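Local coordinates for protein CdnC (Chryseobacterium gregarium DSM 19109, PDB 7MGV) that is an ATP-grasp ligase that installs single and bicyclic omega-ester macrocycles in a ribosomally synthesised precursor peptide, at residues Y58-K63 and H102-E107; K232-R237 and A247-S252; D271-T276 and F322-L327. One frame throughout, in Å; residues are numbered along the deposited sequence.

Contact 1: residues Y58-K63 and H102-E107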
# COMPACT_ATOMS: atom_id res chain seq x y z
N TYR A 58 4.63 18.60 -6.99
CA TYR A 58 3.33 18.23 -7.53
C TYR A 58 2.27 18.42 -6.46
O TYR A 58 2.48 17.99 -5.31
CB TYR A 58 3.33 16.77 -8.00
CG TYR A 58 1.98 16.27 -8.46
CD1 TYR A 58 1.51 16.55 -9.74
CD2 TYR A 58 1.18 15.50 -7.63
CE1 TYR A 58 0.28 16.10 -10.17
CE2 TYR A 58 -0.06 15.04 -8.05
CZ TYR A 58 -0.50 15.34 -9.32
OH TYR A 58 -1.73 14.88 -9.74
N PRO A 59 1.12 19.04 -6.76
CA PRO A 59 0.70 19.51 -8.08
C PRO A 59 0.98 20.98 -8.34
O PRO A 59 0.55 21.52 -9.36
CB PRO A 59 -0.80 19.25 -8.05
CG PRO A 59 -1.17 19.59 -6.63
CD PRO A 59 0.04 19.22 -5.77
N LEU A 60 1.69 21.63 -7.42
CA LEU A 60 1.86 23.08 -7.50
C LEU A 60 2.74 23.48 -8.68
O LEU A 60 2.32 24.24 -9.56
CB LEU A 60 2.43 23.62 -6.18
CG LEU A 60 1.73 24.86 -5.62
CD1 LEU A 60 0.23 24.62 -5.48
CD2 LEU A 60 2.34 25.27 -4.29
N LYS A 61 3.98 22.97 -8.72
CA LYS A 61 4.96 23.45 -9.68
C LYS A 61 5.13 22.54 -10.90
O LYS A 61 5.71 22.99 -11.89
CB LYS A 61 6.32 23.65 -8.99
CG LYS A 61 6.33 24.84 -8.02
CD LYS A 61 7.63 24.92 -7.24
CE LYS A 61 7.73 26.22 -6.44
NZ LYS A 61 6.56 26.42 -5.53
N ASN A 62 4.64 21.31 -10.85
CA ASN A 62 4.56 20.46 -12.03
C ASN A 62 3.11 20.26 -12.43
O ASN A 62 2.19 20.42 -11.63
CB ASN A 62 5.21 19.09 -11.81
CG ASN A 62 6.58 19.17 -11.19
OD1 ASN A 62 6.75 18.92 -10.00
ND2 ASN A 62 7.58 19.53 -11.99
N LYS A 63 2.91 19.91 -13.71
CA LYS A 63 1.58 19.57 -14.21
C LYS A 63 1.66 18.24 -14.94
O LYS A 63 2.44 18.09 -15.88
CB LYS A 63 1.04 20.67 -15.13
CG LYS A 63 1.06 22.06 -14.50
CD LYS A 63 1.15 23.16 -15.54
CE LYS A 63 0.80 24.52 -14.93
NZ LYS A 63 1.98 25.14 -14.27
N HIS A 102 3.69 19.97 -1.65
CA HIS A 102 4.27 21.08 -0.91
C HIS A 102 3.61 22.39 -1.33
O HIS A 102 3.51 22.69 -2.53
CB HIS A 102 5.78 21.15 -1.12
CG HIS A 102 6.46 22.18 -0.27
ND1 HIS A 102 6.70 23.46 -0.71
CD2 HIS A 102 6.94 22.12 0.99
CE1 HIS A 102 7.31 24.14 0.24
NE2 HIS A 102 7.46 23.35 1.29
N GLY A 103 3.16 23.17 -0.35
CA GLY A 103 2.51 24.43 -0.59
C GLY A 103 1.00 24.38 -0.67
O GLY A 103 0.35 25.43 -0.61
N ILE A 104 0.42 23.18 -0.80
CA ILE A 104 -1.04 23.06 -0.90
C ILE A 104 -1.72 23.51 0.38
O ILE A 104 -2.83 24.04 0.35
CB ILE A 104 -1.42 21.61 -1.28
CG1 ILE A 104 -0.85 21.25 -2.65
CG2 ILE A 104 -2.93 21.42 -1.27
CD1 ILE A 104 -1.56 21.93 -3.80
N LYS A 105 -1.05 23.33 1.53
CA LYS A 105 -1.67 23.70 2.80
C LYS A 105 -1.93 25.20 2.88
O LYS A 105 -2.97 25.62 3.40
CB LYS A 105 -0.77 23.25 3.96
CG LYS A 105 -1.47 23.23 5.31
CD LYS A 105 -0.55 22.70 6.40
CE LYS A 105 -1.16 22.90 7.78
NZ LYS A 105 -2.43 22.14 7.95
N GLU A 106 -1.01 26.01 2.36
CA GLU A 106 -1.19 27.46 2.40
C GLU A 106 -2.20 27.96 1.38
O GLU A 106 -2.75 29.05 1.56
CB GLU A 106 0.16 28.15 2.16
CG GLU A 106 0.74 28.82 3.40
CD GLU A 106 2.20 29.19 3.23
OE1 GLU A 106 2.62 29.46 2.09
OE2 GLU A 106 2.93 29.20 4.25
N GLU A 107 -2.45 27.20 0.31
CA GLU A 107 -3.32 27.67 -0.77
C GLU A 107 -4.78 27.32 -0.56
O GLU A 107 -5.66 28.07 -1.01
CB GLU A 107 -2.85 27.09 -2.10
CG GLU A 107 -1.42 27.45 -2.48
CD GLU A 107 -1.30 28.85 -3.05
OE1 GLU A 107 -2.35 29.51 -3.26
OE2 GLU A 107 -0.16 29.30 -3.30

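Contact 2: residues K232-R237 and A247-S252. With ADP (adenosine-5'-diphosphate), chain F.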
# COMPACT_ATOMS: atom_id res chain seq x y z
N LYS A 232 26.63 -7.89 19.23
CA LYS A 232 27.21 -7.46 17.96
C LYS A 232 28.70 -7.77 17.94
O LYS A 232 29.48 -7.15 18.67
CB LYS A 232 26.97 -5.97 17.74
CG LYS A 232 25.53 -5.59 17.46
CD LYS A 232 25.46 -4.25 16.75
CE LYS A 232 24.24 -3.45 17.20
NZ LYS A 232 24.55 -2.00 17.33
N LYS A 233 29.09 -8.73 17.11
CA LYS A 233 30.49 -8.83 16.70
C LYS A 233 30.74 -8.04 15.42
O LYS A 233 31.76 -7.36 15.30
CB LYS A 233 30.90 -10.29 16.51
CG LYS A 233 32.29 -10.45 15.90
CD LYS A 233 32.59 -11.89 15.52
CE LYS A 233 33.97 -12.02 14.90
NZ LYS A 233 34.36 -13.43 14.65
N LYS A 234 29.81 -8.12 14.47
CA LYS A 234 29.83 -7.28 13.29
C LYS A 234 28.43 -6.76 13.01
O LYS A 234 27.43 -7.40 13.35
CB LYS A 234 30.34 -8.02 12.05
CG LYS A 234 31.79 -8.47 12.11
CD LYS A 234 32.31 -8.76 10.70
CE LYS A 234 33.60 -9.56 10.73
NZ LYS A 234 33.35 -11.00 11.00
N GLU A 235 28.36 -5.59 12.37
CA GLU A 235 27.11 -5.07 11.83
C GLU A 235 27.26 -4.94 10.32
O GLU A 235 28.29 -4.47 9.83
CB GLU A 235 26.75 -3.72 12.45
CG GLU A 235 25.37 -3.22 12.09
CD GLU A 235 24.88 -2.11 12.99
OE1 GLU A 235 25.70 -1.59 13.78
OE2 GLU A 235 23.69 -1.75 12.92
N LEU A 236 26.23 -5.36 9.58
CA LEU A 236 26.31 -5.46 8.13
C LEU A 236 25.18 -4.69 7.47
O LEU A 236 24.02 -4.81 7.87
CB LEU A 236 26.24 -6.93 7.68
CG LEU A 236 27.32 -7.90 8.15
CD1 LEU A 236 26.98 -9.31 7.70
CD2 LEU A 236 28.68 -7.49 7.63
N ARG A 237 25.54 -3.91 6.44
CA ARG A 237 24.59 -3.32 5.51
C ARG A 237 24.87 -3.87 4.13
O ARG A 237 25.99 -3.77 3.63
CB ARG A 237 24.70 -1.79 5.49
CG ARG A 237 24.57 -1.12 6.84
CD ARG A 237 23.14 -0.71 7.13
NE ARG A 237 22.83 -0.78 8.55
CZ ARG A 237 22.55 0.27 9.32
NH1 ARG A 237 22.54 1.49 8.79
NH2 ARG A 237 22.28 0.10 10.60
N ALA A 247 28.41 -5.38 0.20
CA ALA A 247 28.34 -5.59 1.64
C ALA A 247 29.32 -4.66 2.35
O ALA A 247 30.47 -4.51 1.93
CB ALA A 247 28.65 -7.04 2.00
N PHE A 248 28.85 -4.05 3.43
CA PHE A 248 29.66 -3.17 4.25
C PHE A 248 29.51 -3.59 5.70
O PHE A 248 28.43 -4.00 6.13
CB PHE A 248 29.26 -1.70 4.08
CG PHE A 248 29.30 -1.22 2.66
CD1 PHE A 248 30.44 -0.63 2.15
CD2 PHE A 248 28.20 -1.38 1.83
CE1 PHE A 248 30.49 -0.19 0.84
CE2 PHE A 248 28.24 -0.94 0.52
CZ PHE A 248 29.38 -0.35 0.03
N GLU A 249 30.60 -3.48 6.46
CA GLU A 249 30.62 -3.96 7.83
C GLU A 249 31.23 -2.92 8.76
O GLU A 249 32.07 -2.11 8.37
CB GLU A 249 31.41 -5.28 7.95
CG GLU A 249 32.92 -5.11 8.09
CD GLU A 249 33.64 -6.44 8.23
OE1 GLU A 249 33.07 -7.47 7.82
OE2 GLU A 249 34.78 -6.44 8.75
N ILE A 250 30.74 -2.93 10.00
CA ILE A 250 31.39 -2.31 11.14
C ILE A 250 31.78 -3.44 12.09
O ILE A 250 30.90 -4.14 12.61
CB ILE A 250 30.50 -1.28 11.84
CG1 ILE A 250 30.27 -0.06 10.95
CG2 ILE A 250 31.12 -0.86 13.16
CD1 ILE A 250 29.52 1.06 11.64
N ASP A 251 33.08 -3.62 12.28
CA ASP A 251 33.60 -4.66 13.16
C ASP A 251 33.71 -4.07 14.56
O ASP A 251 34.70 -3.43 14.90
CB ASP A 251 34.95 -5.17 12.66
CG ASP A 251 35.26 -6.57 13.15
OD1 ASP A 251 34.91 -6.90 14.31
OD2 ASP A 251 35.87 -7.35 12.39
N SER A 252 32.67 -4.29 15.37
CA SER A 252 32.68 -3.77 16.74
C SER A 252 33.77 -4.42 17.57
O SER A 252 34.43 -3.76 18.37
CB SER A 252 31.31 -3.99 17.39
OG SER A 252 30.26 -3.82 16.45
PB ADP F . 19.31 4.00 13.70
O1B ADP F . 18.85 2.78 12.94
O2B ADP F . 18.61 5.28 13.30
O3B ADP F . 20.81 4.11 13.84
PA ADP F . 17.60 2.69 15.46
O1A ADP F . 16.56 2.83 14.37
O2A ADP F . 17.21 2.73 16.92
O3A ADP F . 18.81 3.72 15.20
O5' ADP F . 18.39 1.32 15.18
C5' ADP F . 18.02 0.11 15.82
C4' ADP F . 19.31 -0.55 16.29
O4' ADP F . 19.01 -1.67 17.12
C3' ADP F . 20.16 -1.04 15.13
O3' ADP F . 21.41 -0.35 15.11
C2' ADP F . 20.40 -2.51 15.39
O2' ADP F . 21.79 -2.81 15.33
C1' ADP F . 19.86 -2.77 16.79
N9 ADP F . 19.08 -4.02 16.81
C8 ADP F . 17.96 -4.27 16.10
N7 ADP F . 17.49 -5.52 16.36
C5 ADP F . 18.33 -6.08 17.25
C6 ADP F . 18.42 -7.39 17.94
N6 ADP F . 17.50 -8.36 17.73
N1 ADP F . 19.45 -7.57 18.80
C2 ADP F . 20.37 -6.61 19.02
N3 ADP F . 20.35 -5.41 18.42
C4 ADP F . 19.37 -5.09 17.54

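Contact 3: residues D271-T276 and F322-L327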
# COMPACT_ATOMS: atom_id res chain seq x y z
N ASP A 271 34.39 3.89 13.42
CA ASP A 271 33.04 4.41 13.23
C ASP A 271 32.60 4.41 11.77
O ASP A 271 31.47 4.81 11.48
CB ASP A 271 32.94 5.83 13.80
CG ASP A 271 34.14 6.68 13.44
OD1 ASP A 271 34.25 7.09 12.26
OD2 ASP A 271 34.96 6.96 14.33
N LYS A 272 33.46 3.97 10.86
CA LYS A 272 33.17 4.01 9.43
C LYS A 272 32.93 2.60 8.91
O LYS A 272 33.62 1.65 9.29
CB LYS A 272 34.33 4.65 8.66
CG LYS A 272 34.68 6.05 9.12
CD LYS A 272 34.71 7.02 7.95
CE LYS A 272 34.87 8.46 8.42
NZ LYS A 272 33.97 9.39 7.69
N TRP A 273 31.93 2.47 8.04
CA TRP A 273 31.69 1.20 7.37
C TRP A 273 32.82 0.92 6.39
O TRP A 273 33.29 1.80 5.67
CB TRP A 273 30.36 1.24 6.62
CG TRP A 273 29.19 1.50 7.52
CD1 TRP A 273 28.71 2.71 7.91
CD2 TRP A 273 28.38 0.51 8.16
NE1 TRP A 273 27.63 2.54 8.75
CE2 TRP A 273 27.41 1.20 8.92
CE3 TRP A 273 28.36 -0.88 8.16
CZ2 TRP A 273 26.44 0.55 9.67
CZ3 TRP A 273 27.40 -1.54 8.91
CH2 TRP A 273 26.46 -0.82 9.66
N ILE A 274 33.28 -0.33 6.38
CA ILE A 274 34.30 -0.74 5.41
C ILE A 274 33.69 -1.79 4.49
O ILE A 274 32.91 -2.64 4.94
CB ILE A 274 35.57 -1.25 6.11
CG1 ILE A 274 35.29 -2.53 6.89
CG2 ILE A 274 36.14 -0.18 7.03
CD1 ILE A 274 36.53 -3.33 7.23
N PRO A 275 33.99 -1.75 3.19
CA PRO A 275 33.51 -2.81 2.30
C PRO A 275 34.04 -4.16 2.73
O PRO A 275 35.17 -4.29 3.21
CB PRO A 275 34.06 -2.39 0.93
CG PRO A 275 34.26 -0.92 1.03
CD PRO A 275 34.66 -0.67 2.46
N THR A 276 33.20 -5.18 2.55
CA THR A 276 33.53 -6.54 2.97
C THR A 276 32.90 -7.50 1.98
O THR A 276 32.17 -7.10 1.07
CB THR A 276 33.07 -6.80 4.40
OG1 THR A 276 33.64 -8.03 4.88
CG2 THR A 276 31.55 -6.90 4.46
N PHE A 322 23.79 6.39 -0.79
CA PHE A 322 24.84 7.32 -1.19
C PHE A 322 26.00 7.32 -0.20
O PHE A 322 27.17 7.36 -0.59
CB PHE A 322 24.27 8.73 -1.33
CG PHE A 322 25.06 9.62 -2.23
CD1 PHE A 322 25.08 10.99 -2.03
CD2 PHE A 322 25.80 9.09 -3.27
CE1 PHE A 322 25.81 11.82 -2.86
CE2 PHE A 322 26.54 9.92 -4.11
CZ PHE A 322 26.54 11.28 -3.90
N TRP A 323 25.69 7.27 1.10
CA TRP A 323 26.73 7.31 2.13
C TRP A 323 27.69 6.14 1.98
O TRP A 323 28.90 6.30 2.20
CB TRP A 323 26.09 7.33 3.52
CG TRP A 323 25.11 6.21 3.78
CD1 TRP A 323 24.02 5.86 3.02
CD2 TRP A 323 25.11 5.31 4.89
NE1 TRP A 323 23.37 4.80 3.58
CE2 TRP A 323 24.01 4.44 4.73
CE3 TRP A 323 25.94 5.15 6.00
CZ2 TRP A 323 23.72 3.43 5.65
CZ3 TRP A 323 25.65 4.15 6.91
CH2 TRP A 323 24.55 3.30 6.73
N LEU A 324 27.18 4.96 1.62
CA LEU A 324 28.04 3.81 1.37
C LEU A 324 28.53 3.73 -0.07
O LEU A 324 29.60 3.15 -0.31
CB LEU A 324 27.30 2.52 1.73
CG LEU A 324 26.51 2.55 3.03
CD1 LEU A 324 25.52 1.39 3.10
CD2 LEU A 324 27.48 2.52 4.20
N ASP A 325 27.79 4.29 -1.03
CA ASP A 325 28.28 4.35 -2.40
C ASP A 325 29.53 5.21 -2.50
O ASP A 325 30.39 4.96 -3.35
CB ASP A 325 27.19 4.88 -3.32
CG ASP A 325 27.61 4.89 -4.77
OD1 ASP A 325 28.10 3.85 -5.25
OD2 ASP A 325 27.45 5.94 -5.43
N ASN A 326 29.65 6.23 -1.64
CA ASN A 326 30.85 7.06 -1.61
C ASN A 326 32.05 6.32 -1.04
O ASN A 326 33.17 6.82 -1.15
CB ASN A 326 30.59 8.33 -0.81
CG ASN A 326 29.82 9.37 -1.59
OD1 ASN A 326 29.91 9.44 -2.81
ND2 ASN A 326 29.05 10.19 -0.88
N LEU A 327 31.85 5.15 -0.44
CA LEU A 327 32.94 4.32 0.04
C LEU A 327 33.41 3.31 -1.00
O LEU A 327 34.39 2.60 -0.76
CB LEU A 327 32.52 3.58 1.32
CG LEU A 327 31.70 4.38 2.33
CD1 LEU A 327 31.43 3.55 3.58
CD2 LEU A 327 32.38 5.69 2.69

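Contact 1: residues Y58-K63 and H102-E107
Ile104 turns its CG1 branch to lie beside its own backbone N and anti to the carbonyl carbon (chi1 -63°), and this carries CD1 to the loop holding Pro59 and Leu60. Leu60 meets it from a chi1 of -134°, away from the usual staggered values, with its two methyls going to different partners. CD1 of Leu60 lies 3.6 Å from Ile104 CD1, the two side chains passing alongside in opposite senses. CD2 of Leu60 reaches the backbone instead, 3.3 Å from His102 O and 3.8 Å from Gly103 CA. Gly103 has a positive phi (94°), and a side chain there would collide with Leu60 CD2. Pro59 completes the apolar patch. Its ring approaches the end of Ile104, with CG 3.7 Å from Ile104 CD1. Cutting Leu60 back to an alanine would remove both methyls, and is likely to leave a gap beside Ile104 CD1 and over the His102-Gly103 backbone. Past Gly103 the chain winds into a short helical turn with mostly long backbone bonds, where Glu107 N bonds Ile104 O at 3.2 Å. The second subunit covers part of the patch: its Leu220 packs on Leu60 and its Tyr221 on Ile104. The peptide bond before Pro59 is cis, and Pro59 CB sits 3.8 Å above the plane of the Tyr58 ring, over its centre. This aromatic-on-proline packing is typical of cis Tyr-Pro turns, and here it lies in a loop of the MvdD-like pre-ATP-grasp domain, at the interface with the second subunit.

Contact 2: residues K232-R237 and A247-S252
Glu235 pairs with Ile250 across two antiparallel strands and holds the ribose of ADP with its carboxylate. Its OE2 accepts a hydrogen bond from ADP O2' at 3.2 Å and a weak one from ADP O3' at 3.5 Å. CG stands anti to the backbone N (chi1 -171°) and the chain is extended beyond it, which carries the carboxylate out from the strand to the sugar. Lys232 and Arg237 flank the acid in a salt-bridge network. The NH2 of Arg237 gives a weak, bent bond to Glu235 OE2 at 3.3 Å, and Lys232 NZ makes a long pair with OE1. Arg237 has a further salt bridge from NE to Asp301.

The backbone that carries these side chains is the hairpin of strands 234-241 and 244-251, part of the antiparallel sheet that forms one wall of the nucleotide site in this ATP-grasp fold. Glu235 and Ile250 bond each other twice; the bond from Glu235 N to Ile250 O is 2.9 Å long, with 162° at the hydrogen. Arg237 and Phe248 form the next hydrogen-bonded pair. Lys233 and Lys234 both face Val304 of the neighbouring strand, a classic beta bulge.

On the face bearing Lys234, Leu236 and Glu249, Leu236 CD2 runs alongside Glu249 CB at 3.5 Å. The alkyl chain of Lys234 crosses Glu249, with CD 3.2 Å from OE1. Lys234 NZ stays 4.8 Å from Glu249 OE1, which is hydrogen-bonded to Thr276. At the strand end Asp251 OD1 N-caps the following helix through Gln254 N.

Contact 3: residues D271-T276 and F322-L327
Trp273 and Trp323 make an offset edge-to-face pair, the edge of Trp323 turned toward the face of Trp273. Their planes stand at 87°, and the centroid of the five-membered ring of Trp273 is 4.9 Å from that of the six-membered ring of Trp323. The leading atom is Trp323 CZ3, only 3.1 Å from Trp273 NE1. Trp323 reaches across because its CG sits between the backbone N and the carbonyl carbon (chi1 54°), which swings the indole out roughly square to the helix axis toward Trp273, with Leu324 CG over its face.

A CH-pi contact comes second. CD2 of Leu324 lies 4.2 Å from the centroid of the Trp273 five-membered ring, off-centre and 29° from the ring normal. It approaches from the same side of that indole as Trp323.

The remaining contacts are apolar or with backbone carbonyls. Leu327 CD1 touches both Trp273 O, at 3.3 Å, and Trp273 CB, at 4.0 Å. Pro275 CG rests 4.0 Å from Leu327 O.

Together these join the short helix 322-325 to the loop leading into strand 274-276, an edge strand of its antiparallel sheet in this chain. Trp273 also packs on Ile250 of strand 244-251 and on Glu235 and Arg237 of strand 234-241, so it wedges between helix and sheet. Neither hydrogen bonds nor salt bridges link the two segments. Attachment therefore rests on van der Waals contact and on weak CH-pi attraction, an edge of Trp323 and a methyl of Leu324 meeting Trp273 obliquely.

How the contacts relate
Contacts 2 and 3 are neighbours, with centres 11 Å apart, and both reach the same antiparallel sheet. Strands 244-251 and 274-276 lie side by side in it, with probable hydrogen bonds from Thr276 N to Ala247 O and from Glu249 N to Ile274 O, each 2.9 Å. Trp273 of contact 3 packs on Glu235, which bonds ADP, and on Arg237, which pairs with Glu235: Trp273 CZ3 is 3.2 Å from Glu235 O and Trp273 CH2 3.4 Å from Arg237 CG. The nearest atoms of the Trp273 side chain and ADP are about 7 Å apart, so Trp273 does not touch the nucleotide. Contact 1 stands apart at the subunit interface, its centre 42 Å from that of contact 2 and 36 Å from that of contact 3.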